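PDB 5B3T: biliverdin reductase from Synechocystis sp., which probably reduces biliverdin to bilirubin, with NADPH as the hydride donor. Local coordinates for residues T82-L86 with H175-G179; L127-I133 with D290-V294; K149-F154 with L253-T259; I161-A167 with G241-N247; V202-C206 with C321-C325. One frame throughout, in Å; residues are numbered along the deposited sequence.

Contact 1 of 5, residues T82-L86 with H175-G179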
# COMPACT_ATOMS: atom_id res chain seq x y z
N THR A 82 5.89 2.10 -7.27
CA THR A 82 6.35 3.37 -7.82
C THR A 82 5.27 4.43 -7.66
O THR A 82 4.51 4.41 -6.68
CB THR A 82 6.77 3.17 -9.30
OG1 THR A 82 7.27 4.39 -9.85
CG2 THR A 82 5.60 2.66 -10.15
N ILE A 83 5.24 5.39 -8.58
CA ILE A 83 4.26 6.47 -8.55
C ILE A 83 2.84 5.91 -8.55
O ILE A 83 2.52 5.03 -9.37
CB ILE A 83 4.50 7.40 -9.75
CG1 ILE A 83 5.86 8.10 -9.62
CG2 ILE A 83 3.38 8.39 -9.90
CD1 ILE A 83 6.32 8.82 -10.90
N ASN A 84 1.99 6.44 -7.70
CA ASN A 84 0.65 5.90 -7.48
C ASN A 84 -0.12 5.72 -8.78
O ASN A 84 -0.69 4.65 -9.04
CB ASN A 84 -0.14 6.81 -6.53
CG ASN A 84 0.30 6.68 -5.09
OD1 ASN A 84 1.01 5.74 -4.72
ND2 ASN A 84 -0.14 7.61 -4.25
N GLN A 85 -0.14 6.76 -9.62
CA GLN A 85 -0.98 6.74 -10.81
C GLN A 85 -0.58 5.63 -11.78
O GLN A 85 -1.43 5.13 -12.53
CB GLN A 85 -0.92 8.10 -11.51
CG GLN A 85 -1.87 8.25 -12.69
CD GLN A 85 -1.78 9.62 -13.34
OE1 GLN A 85 -0.70 10.22 -13.41
NE2 GLN A 85 -2.90 10.12 -13.84
N LEU A 86 0.68 5.22 -11.76
CA LEU A 86 1.21 4.31 -12.77
C LEU A 86 0.88 2.84 -12.53
O LEU A 86 1.01 2.04 -13.46
CB LEU A 86 2.74 4.45 -12.86
CG LEU A 86 3.29 5.78 -13.37
CD1 LEU A 86 4.82 5.75 -13.36
CD2 LEU A 86 2.77 6.05 -14.77
N HIS A 175 -1.42 16.48 -8.15
CA HIS A 175 -2.82 16.03 -8.09
C HIS A 175 -3.02 14.70 -8.82
O HIS A 175 -3.57 13.75 -8.25
CB HIS A 175 -3.74 17.09 -8.68
CG HIS A 175 -4.08 18.20 -7.73
ND1 HIS A 175 -4.95 18.04 -6.68
CD2 HIS A 175 -3.68 19.50 -7.70
CE1 HIS A 175 -5.07 19.19 -6.03
NE2 HIS A 175 -4.31 20.09 -6.63
N GLN A 176 -2.58 14.62 -10.07
CA GLN A 176 -2.88 13.44 -10.88
C GLN A 176 -1.98 12.26 -10.52
O GLN A 176 -2.46 11.12 -10.45
CB GLN A 176 -2.75 13.79 -12.37
CG GLN A 176 -3.85 14.70 -12.88
CD GLN A 176 -3.69 15.04 -14.35
OE1 GLN A 176 -2.89 14.41 -15.05
NE2 GLN A 176 -4.45 16.02 -14.82
N GLN A 177 -0.69 12.50 -10.30
CA GLN A 177 0.22 11.39 -10.02
C GLN A 177 -0.04 10.79 -8.64
O GLN A 177 0.01 9.57 -8.47
CB GLN A 177 1.67 11.86 -10.13
CG GLN A 177 2.14 12.12 -11.55
CD GLN A 177 3.57 12.61 -11.62
OE1 GLN A 177 3.87 13.75 -11.24
NE2 GLN A 177 4.47 11.75 -12.09
N PHE A 178 -0.31 11.63 -7.64
CA PHE A 178 -0.57 11.11 -6.30
C PHE A 178 -1.97 10.52 -6.19
O PHE A 178 -2.17 9.53 -5.49
CB PHE A 178 -0.36 12.22 -5.27
CG PHE A 178 -0.58 11.77 -3.85
CD1 PHE A 178 0.22 10.79 -3.28
CD2 PHE A 178 -1.59 12.34 -3.09
CE1 PHE A 178 0.01 10.37 -1.98
CE2 PHE A 178 -1.79 11.93 -1.78
CZ PHE A 178 -0.99 10.94 -1.23
N GLY A 179 -2.94 11.12 -6.88
CA GLY A 179 -4.28 10.59 -6.88
C GLY A 179 -5.05 10.92 -5.61
O GLY A 179 -4.65 11.77 -4.80
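The loop that follows strand 77-80 meets the short helix 175-178 through its backbone, Gln85 lying opposite Gln177 and Asn84 opposite Phe178, with the peptide N of Gln85 3.0 Å from Gln177 O in a weak, bent hydrogen bond. This is a seam between the NAD-binding Rossmann domain and the C-terminal alpha/beta domain of a Gfo/Idh/MocA protein, and Asn84 is itself an NADP(+)-binding residue. Its side chain makes the sounder bond: ND2 donates to Phe178 O at 3.1 Å, almost straight (166°), meeting a lone pair in the carbonyl plane while the acceptor lies in the amide's own plane. Phe178 is the last residue of this short helix, and its carbonyl accepts the Asn84 amide; Gly179 then leaves with positive phi. The Asn84 amide runs alongside the Phe178 ring with the planes 33° apart, bringing ND2 within 3.3 Å of CD1; Lys240 makes a cation-pi contact with the same ring. Gln85, with CG anti to the backbone N (chi1 -174°) and its chain extended, runs alongside Gln176, its CD 3.3 Å from Gln176 O. The Ile83 side chain crosses that of Gln177 at a slant, and both touch Trp171, another NADP(+)-binding residue. Here the CD1 methyl of Ile83 packs against NE2 of Gln177 at 3.7 Å.

Contact 2 of 5, residues L127-I133 with D290-V294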
# COMPACT_ATOMS: atom_id res chain seq x y z
N LEU A 127 0.59 -14.73 -12.28
CA LEU A 127 0.35 -14.24 -10.93
C LEU A 127 0.03 -12.75 -10.94
O LEU A 127 0.69 -11.96 -11.62
CB LEU A 127 1.56 -14.51 -10.04
CG LEU A 127 1.54 -13.97 -8.61
CD1 LEU A 127 0.44 -14.64 -7.80
CD2 LEU A 127 2.90 -14.14 -7.94
N LEU A 128 -1.00 -12.37 -10.18
CA LEU A 128 -1.26 -10.98 -9.85
C LEU A 128 -1.42 -10.92 -8.34
O LEU A 128 -2.46 -11.33 -7.80
CB LEU A 128 -2.50 -10.43 -10.56
CG LEU A 128 -2.89 -9.00 -10.17
CD1 LEU A 128 -1.81 -8.01 -10.57
CD2 LEU A 128 -4.22 -8.62 -10.80
N HIS A 129 -0.40 -10.42 -7.65
CA HIS A 129 -0.33 -10.46 -6.20
C HIS A 129 -0.10 -9.04 -5.67
O HIS A 129 0.80 -8.34 -6.15
CB HIS A 129 0.80 -11.39 -5.74
CG HIS A 129 1.01 -11.41 -4.26
ND1 HIS A 129 0.07 -11.88 -3.38
CD2 HIS A 129 2.08 -11.04 -3.51
CE1 HIS A 129 0.54 -11.79 -2.14
NE2 HIS A 129 1.75 -11.28 -2.20
N VAL A 130 -0.92 -8.63 -4.71
CA VAL A 130 -0.85 -7.30 -4.13
C VAL A 130 -0.80 -7.42 -2.62
O VAL A 130 -1.61 -8.15 -2.02
CB VAL A 130 -2.05 -6.42 -4.55
CG1 VAL A 130 -1.93 -5.03 -3.94
CG2 VAL A 130 -2.15 -6.34 -6.07
N GLU A 131 0.14 -6.72 -2.00
CA GLU A 131 0.16 -6.55 -0.55
C GLU A 131 0.32 -5.07 -0.22
O GLU A 131 0.64 -4.25 -1.08
CB GLU A 131 1.28 -7.37 0.11
CG GLU A 131 0.79 -8.59 0.88
CD GLU A 131 -0.10 -8.25 2.08
OE1 GLU A 131 -0.24 -7.05 2.42
OE2 GLU A 131 -0.66 -9.18 2.69
N HIS A 132 0.09 -4.75 1.05
CA HIS A 132 0.18 -3.37 1.55
C HIS A 132 0.95 -3.45 2.87
O HIS A 132 0.35 -3.54 3.94
CB HIS A 132 -1.20 -2.76 1.72
CG HIS A 132 -1.20 -1.27 1.86
ND1 HIS A 132 -2.32 -0.56 2.22
CD2 HIS A 132 -0.20 -0.37 1.70
CE1 HIS A 132 -2.02 0.73 2.26
NE2 HIS A 132 -0.74 0.87 1.96
N ILE A 133 2.28 -3.41 2.77
CA ILE A 133 3.16 -3.65 3.91
C ILE A 133 3.96 -2.41 4.27
O ILE A 133 4.24 -2.17 5.45
CB ILE A 133 4.09 -4.84 3.63
CG1 ILE A 133 3.28 -6.11 3.37
CG2 ILE A 133 5.06 -5.07 4.79
CD1 ILE A 133 4.10 -7.28 2.86
N ASP A 290 6.52 -12.52 2.63
CA ASP A 290 5.67 -12.42 1.44
C ASP A 290 6.46 -12.73 0.18
O ASP A 290 5.96 -13.45 -0.70
CB ASP A 290 5.05 -11.03 1.35
CG ASP A 290 4.01 -10.93 0.26
OD1 ASP A 290 2.87 -11.38 0.50
OD2 ASP A 290 4.33 -10.42 -0.83
N THR A 291 7.68 -12.21 0.07
CA THR A 291 8.51 -12.52 -1.10
C THR A 291 8.79 -14.01 -1.20
O THR A 291 8.73 -14.59 -2.28
CB THR A 291 9.82 -11.73 -1.04
OG1 THR A 291 9.53 -10.33 -0.97
CG2 THR A 291 10.65 -11.99 -2.29
N GLU A 292 9.10 -14.64 -0.06
CA GLU A 292 9.38 -16.07 -0.08
C GLU A 292 8.13 -16.88 -0.42
O GLU A 292 8.22 -17.92 -1.09
CB GLU A 292 9.97 -16.51 1.27
CG GLU A 292 11.36 -15.95 1.51
CD GLU A 292 11.92 -16.30 2.88
OE1 GLU A 292 11.14 -16.76 3.74
OE2 GLU A 292 13.14 -16.13 3.09
N ALA A 293 6.96 -16.42 0.03
CA ALA A 293 5.72 -17.09 -0.36
C ALA A 293 5.49 -16.98 -1.86
O ALA A 293 5.05 -17.95 -2.50
CB ALA A 293 4.54 -16.49 0.41
N VAL A 294 5.79 -15.82 -2.45
CA VAL A 294 5.66 -15.65 -3.89
C VAL A 294 6.61 -16.59 -4.63
O VAL A 294 6.22 -17.25 -5.60
CB VAL A 294 5.91 -14.18 -4.28
CG1 VAL A 294 6.14 -14.04 -5.77
CG2 VAL A 294 4.73 -13.31 -3.84
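His129 NE2 donates to Asp290 OD1 at 2.9 Å, using the oxygen's syn lone pair, and a weaker branch reaches OD2 at 3.0 Å. The carboxylate comes to the edge of the imidazole, its plane only 16° from that of the ring, so one N-H is shared between both oxygens. Asp290 OD2 also forms a salt bridge with Arg28, and this buried carboxylate is thus gripped by two partners, which probably favours its charged form. Glu131 brings CG to 3.5 Å from Asp290 OD1, while its own carboxylate turns forward along its own chain, OE1 taking the peptide N-H of His132 at 2.7 Å. The His129-Asp290 bond ties strand 128-131, an outermost strand of the parallel Rossmann sheet, to helix 283-300; the axes of segments 128-131 and 290-294 run nearly antiparallel (169°), 11.0 Å apart at the closest. With CG of His129 anti to the backbone N (chi1 176°), the ring stands off the strand toward the helix. A leucine in place of His129 would probably leave Asp290 with Arg28 but without its imidazole donor, and its carboxylate less fixed in rotation. Packing flanks the bond: Val294 sets CG2 3.5 Å from His129 CD2 and CG1 against Leu127 CD2, and Ile133 CD1 touches Asp290 CB.

Contact 3 of 5, residues K149-F154 with L253-T259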
# COMPACT_ATOMS: atom_id res chain seq x y z
N LYS A 149 -8.70 -9.30 21.81
CA LYS A 149 -8.63 -9.01 23.23
C LYS A 149 -9.57 -7.90 23.69
O LYS A 149 -9.83 -7.80 24.90
CB LYS A 149 -7.20 -8.62 23.63
CG LYS A 149 -6.15 -9.72 23.45
CD LYS A 149 -4.79 -9.23 23.92
CE LYS A 149 -3.75 -10.34 23.95
NZ LYS A 149 -3.61 -11.01 22.63
N ILE A 150 -10.10 -7.08 22.78
CA ILE A 150 -10.81 -5.87 23.18
C ILE A 150 -12.31 -5.95 22.90
O ILE A 150 -13.00 -4.93 22.99
CB ILE A 150 -10.20 -4.63 22.51
CG1 ILE A 150 -10.42 -4.65 21.00
CG2 ILE A 150 -8.71 -4.54 22.81
CD1 ILE A 150 -9.93 -3.39 20.30
N GLY A 151 -12.83 -7.13 22.58
CA GLY A 151 -14.27 -7.27 22.43
C GLY A 151 -14.82 -6.56 21.20
O GLY A 151 -14.15 -6.43 20.17
N GLU A 152 -16.06 -6.09 21.32
CA GLU A 152 -16.72 -5.42 20.20
C GLU A 152 -16.10 -4.05 19.98
O GLU A 152 -16.19 -3.17 20.85
CB GLU A 152 -18.22 -5.29 20.46
CG GLU A 152 -18.99 -4.74 19.27
CD GLU A 152 -20.41 -4.33 19.62
OE1 GLU A 152 -20.72 -4.22 20.82
OE2 GLU A 152 -21.22 -4.13 18.69
N VAL A 153 -15.48 -3.86 18.82
CA VAL A 153 -14.87 -2.58 18.48
C VAL A 153 -15.96 -1.63 17.99
O VAL A 153 -16.68 -1.94 17.04
CB VAL A 153 -13.78 -2.76 17.41
CG1 VAL A 153 -13.06 -1.45 17.16
CG2 VAL A 153 -12.81 -3.85 17.83
N PHE A 154 -16.09 -0.48 18.65
CA PHE A 154 -17.14 0.48 18.34
C PHE A 154 -16.64 1.84 17.87
O PHE A 154 -17.43 2.59 17.29
CB PHE A 154 -18.06 0.68 19.56
CG PHE A 154 -17.33 1.11 20.80
CD1 PHE A 154 -17.06 2.45 21.04
CD2 PHE A 154 -16.93 0.18 21.75
CE1 PHE A 154 -16.39 2.85 22.18
CE2 PHE A 154 -16.26 0.57 22.89
CZ PHE A 154 -15.99 1.90 23.11
N LEU A 253 -8.14 2.10 18.43
CA LEU A 253 -9.35 1.30 18.30
C LEU A 253 -9.92 1.04 19.69
O LEU A 253 -9.24 0.47 20.54
CB LEU A 253 -9.08 -0.02 17.57
CG LEU A 253 -8.43 0.09 16.18
CD1 LEU A 253 -6.91 -0.03 16.26
CD2 LEU A 253 -9.00 -0.94 15.21
N HIS A 254 -11.17 1.46 19.90
CA HIS A 254 -11.84 1.32 21.19
C HIS A 254 -12.82 0.16 21.11
O HIS A 254 -13.70 0.14 20.24
CB HIS A 254 -12.57 2.60 21.58
CG HIS A 254 -11.67 3.78 21.80
ND1 HIS A 254 -10.89 3.91 22.93
CD2 HIS A 254 -11.45 4.89 21.06
CE1 HIS A 254 -10.22 5.05 22.86
NE2 HIS A 254 -10.54 5.66 21.74
N GLY A 255 -12.68 -0.80 22.02
CA GLY A 255 -13.63 -1.89 22.15
C GLY A 255 -14.17 -1.97 23.57
O GLY A 255 -13.57 -1.41 24.49
N ASP A 256 -15.30 -2.66 23.77
CA ASP A 256 -15.87 -2.66 25.11
C ASP A 256 -15.09 -3.52 26.10
O ASP A 256 -15.46 -3.55 27.28
CB ASP A 256 -17.34 -3.09 25.08
CG ASP A 256 -17.55 -4.47 24.49
OD1 ASP A 256 -16.57 -5.23 24.31
OD2 ASP A 256 -18.72 -4.81 24.21
N ARG A 257 -14.04 -4.21 25.66
CA ARG A 257 -13.14 -4.92 26.56
C ARG A 257 -11.73 -4.35 26.57
O ARG A 257 -10.87 -4.87 27.28
CB ARG A 257 -13.09 -6.41 26.21
CG ARG A 257 -14.37 -7.16 26.53
CD ARG A 257 -14.25 -8.64 26.18
NE ARG A 257 -15.56 -9.22 25.90
CZ ARG A 257 -15.76 -10.49 25.57
NH1 ARG A 257 -14.74 -11.33 25.48
NH2 ARG A 257 -16.99 -10.93 25.32
N GLY A 258 -11.47 -3.29 25.81
CA GLY A 258 -10.16 -2.68 25.83
C GLY A 258 -9.97 -1.71 24.68
O GLY A 258 -10.78 -1.62 23.76
N THR A 259 -8.86 -0.98 24.76
CA THR A 259 -8.46 -0.02 23.75
C THR A 259 -7.05 -0.34 23.26
O THR A 259 -6.16 -0.63 24.07
CB THR A 259 -8.50 1.42 24.29
OG1 THR A 259 -9.87 1.83 24.46
CG2 THR A 259 -7.80 2.39 23.35
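Ile150 O is approached by several groups of the 255-258 turn: Arg257 N donates to it at 3.0 Å from well above the carbonyl plane, and Gly255 CA adds a CA-H...O contact at 3.2 Å. The turn is a type I beta turn that joins strands 248-255 and 258-263 as a beta hairpin, and the start of strand 153-163 lies against it at one end of the mixed sheet of the C-terminal domain. Val153 and Gly255 form an antiparallel non-hydrogen-bonded pair. Beside it, Phe154 N donates to His254 O at 2.9 Å, nearly along the C=O axis, and Asp256 N donates to Glu152 O. Asp256 also answers with its side chain: CG lies between the backbone N and the carbonyl carbon (chi1 59°), which turns OD1 back to accept Glu152 N at 3.2 Å from above the carboxylate plane. OD2 then comes 4.0 Å from Glu152 OE1, a proximity of like charges. Glycines make this closeness possible, since a CB on Gly255 would strike Ile150 O and one on Gly151 would strike Asp256 OD1. On the inner side Ile150 lays its CB 3.3 Å from Gly258 O and turns CD1 toward Leu253, while Val153 CG1 also packs on Leu253, and Phe196 of helix 193-196 touches both Val153 and Leu253. Phe154 folds its ring over the hairpin, His254 O lying over one face and Asp256 N at the edge, with CE2 3.4 Å from Gly255 C.

Contact 4 of 5, residues I161-A167 with G241-N247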
# COMPACT_ATOMS: atom_id res chain seq x y z
N ILE A 161 -1.01 12.98 9.92
CA ILE A 161 -0.78 14.38 9.59
C ILE A 161 0.72 14.61 9.53
O ILE A 161 1.44 14.33 10.50
CB ILE A 161 -1.45 15.33 10.60
CG1 ILE A 161 -2.97 15.26 10.46
CG2 ILE A 161 -0.95 16.75 10.39
CD1 ILE A 161 -3.72 16.15 11.43
N MET A 162 1.19 15.12 8.40
CA MET A 162 2.62 15.28 8.13
C MET A 162 2.88 16.70 7.63
O MET A 162 2.67 16.99 6.45
CB MET A 162 3.11 14.24 7.13
CG MET A 162 4.51 14.47 6.60
SD MET A 162 5.72 14.60 7.92
CE MET A 162 5.50 13.03 8.75
N GLY A 163 3.35 17.57 8.51
CA GLY A 163 3.70 18.92 8.09
C GLY A 163 4.93 18.90 7.19
O GLY A 163 5.89 18.17 7.43
N GLN A 164 4.88 19.71 6.14
CA GLN A 164 5.98 19.78 5.18
C GLN A 164 6.00 21.18 4.57
O GLN A 164 5.05 21.58 3.90
CB GLN A 164 5.84 18.72 4.09
CG GLN A 164 6.88 18.81 2.98
CD GLN A 164 8.30 18.70 3.51
OE1 GLN A 164 8.62 17.80 4.28
NE2 GLN A 164 9.16 19.63 3.09
N ASN A 165 7.09 21.90 4.81
CA ASN A 165 7.23 23.27 4.33
C ASN A 165 8.70 23.52 3.96
O ASN A 165 9.58 23.42 4.82
CB ASN A 165 6.76 24.26 5.41
CG ASN A 165 6.61 25.68 4.89
OD1 ASN A 165 6.64 25.91 3.68
ND2 ASN A 165 6.44 26.63 5.80
N PRO A 166 8.96 23.84 2.69
CA PRO A 166 7.97 24.01 1.62
C PRO A 166 7.50 22.70 1.01
O PRO A 166 8.22 21.70 1.04
CB PRO A 166 8.73 24.84 0.59
CG PRO A 166 10.14 24.37 0.73
CD PRO A 166 10.33 24.09 2.20
N ALA A 167 6.29 22.71 0.46
CA ALA A 167 5.80 21.54 -0.25
C ALA A 167 6.62 21.34 -1.52
O ALA A 167 6.84 22.30 -2.27
CB ALA A 167 4.32 21.71 -0.60
N GLY A 241 1.44 18.82 4.23
CA GLY A 241 1.71 20.07 3.55
C GLY A 241 2.06 21.24 4.45
O GLY A 241 2.38 21.06 5.63
N GLU A 242 1.97 22.44 3.89
CA GLU A 242 2.55 23.63 4.51
C GLU A 242 1.72 24.19 5.65
O GLU A 242 2.25 24.96 6.46
CB GLU A 242 2.77 24.71 3.44
CG GLU A 242 3.90 24.38 2.47
CD GLU A 242 3.99 25.37 1.31
OE1 GLU A 242 3.26 26.38 1.32
OE2 GLU A 242 4.81 25.13 0.40
N VAL A 243 0.44 23.82 5.76
CA VAL A 243 -0.44 24.43 6.76
C VAL A 243 -0.46 23.68 8.08
O VAL A 243 -1.08 24.16 9.04
CB VAL A 243 -1.89 24.55 6.23
CG1 VAL A 243 -1.92 25.36 4.94
CG2 VAL A 243 -2.50 23.17 6.03
N PHE A 244 0.19 22.53 8.17
CA PHE A 244 0.11 21.68 9.36
C PHE A 244 1.32 21.93 10.25
O PHE A 244 2.46 21.70 9.84
CB PHE A 244 0.03 20.20 8.96
CG PHE A 244 -1.23 19.84 8.23
CD1 PHE A 244 -2.39 19.58 8.93
CD2 PHE A 244 -1.26 19.78 6.85
CE1 PHE A 244 -3.56 19.25 8.27
CE2 PHE A 244 -2.42 19.46 6.18
CZ PHE A 244 -3.57 19.19 6.89
N HIS A 245 1.06 22.39 11.47
CA HIS A 245 2.12 22.70 12.42
C HIS A 245 2.32 21.64 13.49
O HIS A 245 3.25 21.76 14.29
CB HIS A 245 1.86 24.06 13.09
CG HIS A 245 2.19 25.23 12.22
ND1 HIS A 245 1.31 25.73 11.28
CD2 HIS A 245 3.31 25.99 12.13
CE1 HIS A 245 1.88 26.75 10.65
NE2 HIS A 245 3.09 26.93 11.16
N GLN A 246 1.48 20.61 13.53
CA GLN A 246 1.65 19.50 14.46
C GLN A 246 1.42 18.19 13.72
O GLN A 246 0.35 17.98 13.14
CB GLN A 246 0.69 19.60 15.65
CG GLN A 246 1.02 18.61 16.77
CD GLN A 246 -0.18 18.30 17.65
OE1 GLN A 246 -1.29 18.11 17.15
NE2 GLN A 246 0.04 18.24 18.95
N ASN A 247 2.42 17.31 13.75
CA ASN A 247 2.32 16.01 13.12
C ASN A 247 1.53 15.04 14.00
O ASN A 247 1.41 15.22 15.22
CB ASN A 247 3.71 15.44 12.83
CG ASN A 247 4.43 16.21 11.75
OD1 ASN A 247 3.89 17.15 11.16
ND2 ASN A 247 5.67 15.82 11.48
O HOH W 1 7.18 17.54 9.77
O HOH W 2 5.00 25.00 8.38
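Backbone bonds join Met162 and Gln164 to Gly241 through both the N-H and the carbonyl of that glycine: Gly241 N donates to Met162 O at 3.1 Å and Gln164 N to Gly241 O at 2.9 Å, the pattern of a parallel bridge between Gly163 and Gly241. Two side chains accept backbone N-H groups. Asn247 OD1 accepts Gly163 N at 2.7 Å, nearly straight (167°) though from above the amide carbonyl plane, while its ND2 gives to a water that in turn donates to Gly163 O, so the amide holds Gly163 N directly and Gly163 O through the water. Glu242 extends beyond CG (chi2 173°) and reaches past Asn165 to accept Ala167 N on the anti lone pair of OE2 at 2.8 Å; OE1 forms a salt bridge with Arg218. A glutamine in place of Glu242 would probably weaken the hold on Arg218 by removing the charge, leaving that arginine without its anionic mate. Within its own segment, Gln164 NE2 spans the cis Asn165-Pro166 peptide to bond Pro166 O. Apolar contact is small: Ile161 CG2 lies 3.5 Å from Phe244 CD1, the side chains crossing at about a right angle. Together they tie the end of strand 153-163 to the connection between its two sheet neighbours, strands 233-241 and 248-255, which passes that end of the strand in the C-terminal domain's mixed beta-sheet.

Contact 5 of 5, residues V202-C206 with C321-C325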
# COMPACT_ATOMS: atom_id res chain seq x y z
N VAL A 202 -20.66 6.12 4.36
CA VAL A 202 -19.45 6.93 4.19
C VAL A 202 -19.84 8.40 4.09
O VAL A 202 -20.78 8.75 3.38
CB VAL A 202 -18.66 6.51 2.93
CG1 VAL A 202 -17.42 7.37 2.77
CG2 VAL A 202 -18.28 5.05 2.98
N ASP A 203 -19.10 9.25 4.81
CA ASP A 203 -19.06 10.69 4.56
C ASP A 203 -17.60 11.07 4.45
O ASP A 203 -16.79 10.67 5.29
CB ASP A 203 -19.74 11.50 5.67
CG ASP A 203 -21.13 10.99 5.99
OD1 ASP A 203 -22.03 11.13 5.14
OD2 ASP A 203 -21.33 10.46 7.11
N ALA A 204 -17.25 11.83 3.41
CA ALA A 204 -15.86 12.18 3.17
C ALA A 204 -15.77 13.59 2.61
O ALA A 204 -16.63 14.01 1.84
CB ALA A 204 -15.18 11.18 2.22
N GLN A 205 -14.72 14.31 3.02
CA GLN A 205 -14.42 15.63 2.50
C GLN A 205 -12.93 15.69 2.16
O GLN A 205 -12.10 15.05 2.80
CB GLN A 205 -14.76 16.74 3.51
CG GLN A 205 -16.23 16.79 3.93
CD GLN A 205 -16.58 15.75 4.98
OE1 GLN A 205 -15.72 15.33 5.76
NE2 GLN A 205 -17.84 15.33 5.00
N CYS A 206 -12.61 16.48 1.13
CA CYS A 206 -11.24 16.63 0.68
C CYS A 206 -10.99 18.10 0.35
O CYS A 206 -11.69 18.68 -0.48
CB CYS A 206 -10.97 15.75 -0.55
SG CYS A 206 -9.22 15.43 -0.87
N CYS A 321 -15.38 6.46 -1.15
CA CYS A 321 -15.04 7.69 -0.45
C CYS A 321 -14.75 8.83 -1.43
O CYS A 321 -15.07 9.99 -1.15
CB CYS A 321 -13.86 7.47 0.48
SG CYS A 321 -14.22 6.37 1.88
N ALA A 322 -14.13 8.51 -2.57
CA ALA A 322 -13.92 9.53 -3.59
C ALA A 322 -15.25 10.03 -4.15
O ALA A 322 -15.41 11.23 -4.41
CB ALA A 322 -13.04 8.98 -4.72
N GLN A 323 -16.20 9.12 -4.33
CA GLN A 323 -17.54 9.51 -4.77
C GLN A 323 -18.20 10.43 -3.75
O GLN A 323 -18.84 11.42 -4.11
CB GLN A 323 -18.38 8.26 -5.01
CG GLN A 323 -19.80 8.51 -5.49
CD GLN A 323 -20.58 7.22 -5.67
OE1 GLN A 323 -20.55 6.35 -4.80
NE2 GLN A 323 -21.27 7.10 -6.79
N ALA A 324 -18.05 10.12 -2.46
CA ALA A 324 -18.58 10.98 -1.41
C ALA A 324 -17.87 12.33 -1.38
O ALA A 324 -18.45 13.32 -0.91
CB ALA A 324 -18.47 10.29 -0.05
N CYS A 325 -16.63 12.39 -1.86
CA CYS A 325 -15.86 13.62 -1.88
C CYS A 325 -16.15 14.49 -3.10
O CYS A 325 -15.74 15.66 -3.12
CB CYS A 325 -14.35 13.31 -1.87
SG CYS A 325 -13.62 13.04 -0.24
O HOH W 3 -19.70 13.03 2.04
O HOH W 4 -15.11 17.31 -0.41
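The Ala204 methyl meets the sulfur of Cys325, CB to SG 3.5 Å, where helix 309-325 packs on strand 199-210, an outermost strand of the mixed sheet in the C-terminal alpha/beta domain. The axes of the two short segments pass 6.6 Å apart and cross at -62°, a close approach that small side chains allow. Val202, Ala204 and Cys206, every second residue of the strand, point toward the helix, and Asp203 and Gln205 point away; the sulfur and methyl groups of Cys321, Ala324 and Cys325 meet the first three. Val202 turns CG1 anti to the backbone N (chi1 179°), which sets this methyl 3.5 Å from Cys321 SG; the same branch also reaches Ala324 CB. Ala204 occupies the middle: its single methyl touches the carbonyl of Cys321, at 3.6 Å from the O, and the CB of Ala324 at 4.1 Å, besides the sulfur of Cys325. That sulfur, with SG anti to the carbonyl carbon (chi1 -85°), leans over the strand backbone and also approaches Cys206, whose CB is 3.8 Å away. Around the contact, Leu226 of strand 217-228 touches Val202 and Cys321, and Phe180 touches Cys321 and Cys325. The two backbones are joined through solvent. One water accepts from Ala204 N and donates to Ala324 O, bridging strand and helix. A second water does the same two residues further along the strand, taking the N-H of Cys206 at 3.1 Å and giving to Cys325 O at 3.2 Å.

Contacts 1 and 2 both join the Rossmann domain to the C-terminal domain, at places whose centres are about 21 Å apart, and both lie near NADP(+)-binding residues: contact 1 holds Asn84, and in contact 2 the Ile133 side chain is about 6 Å from that of Tyr23. Contacts 3, 4 and 5 belong to the C-terminal domain and reach its single mixed sheet. Strand 153-163 carries contact 3 at its start and contact 4 at its end, with centres about 32 Å apart, while contact 5 sets a helix against an outer strand, about 7 Å from contact 1 at the nearest atoms. Contact 3 lies away from the cofactor site.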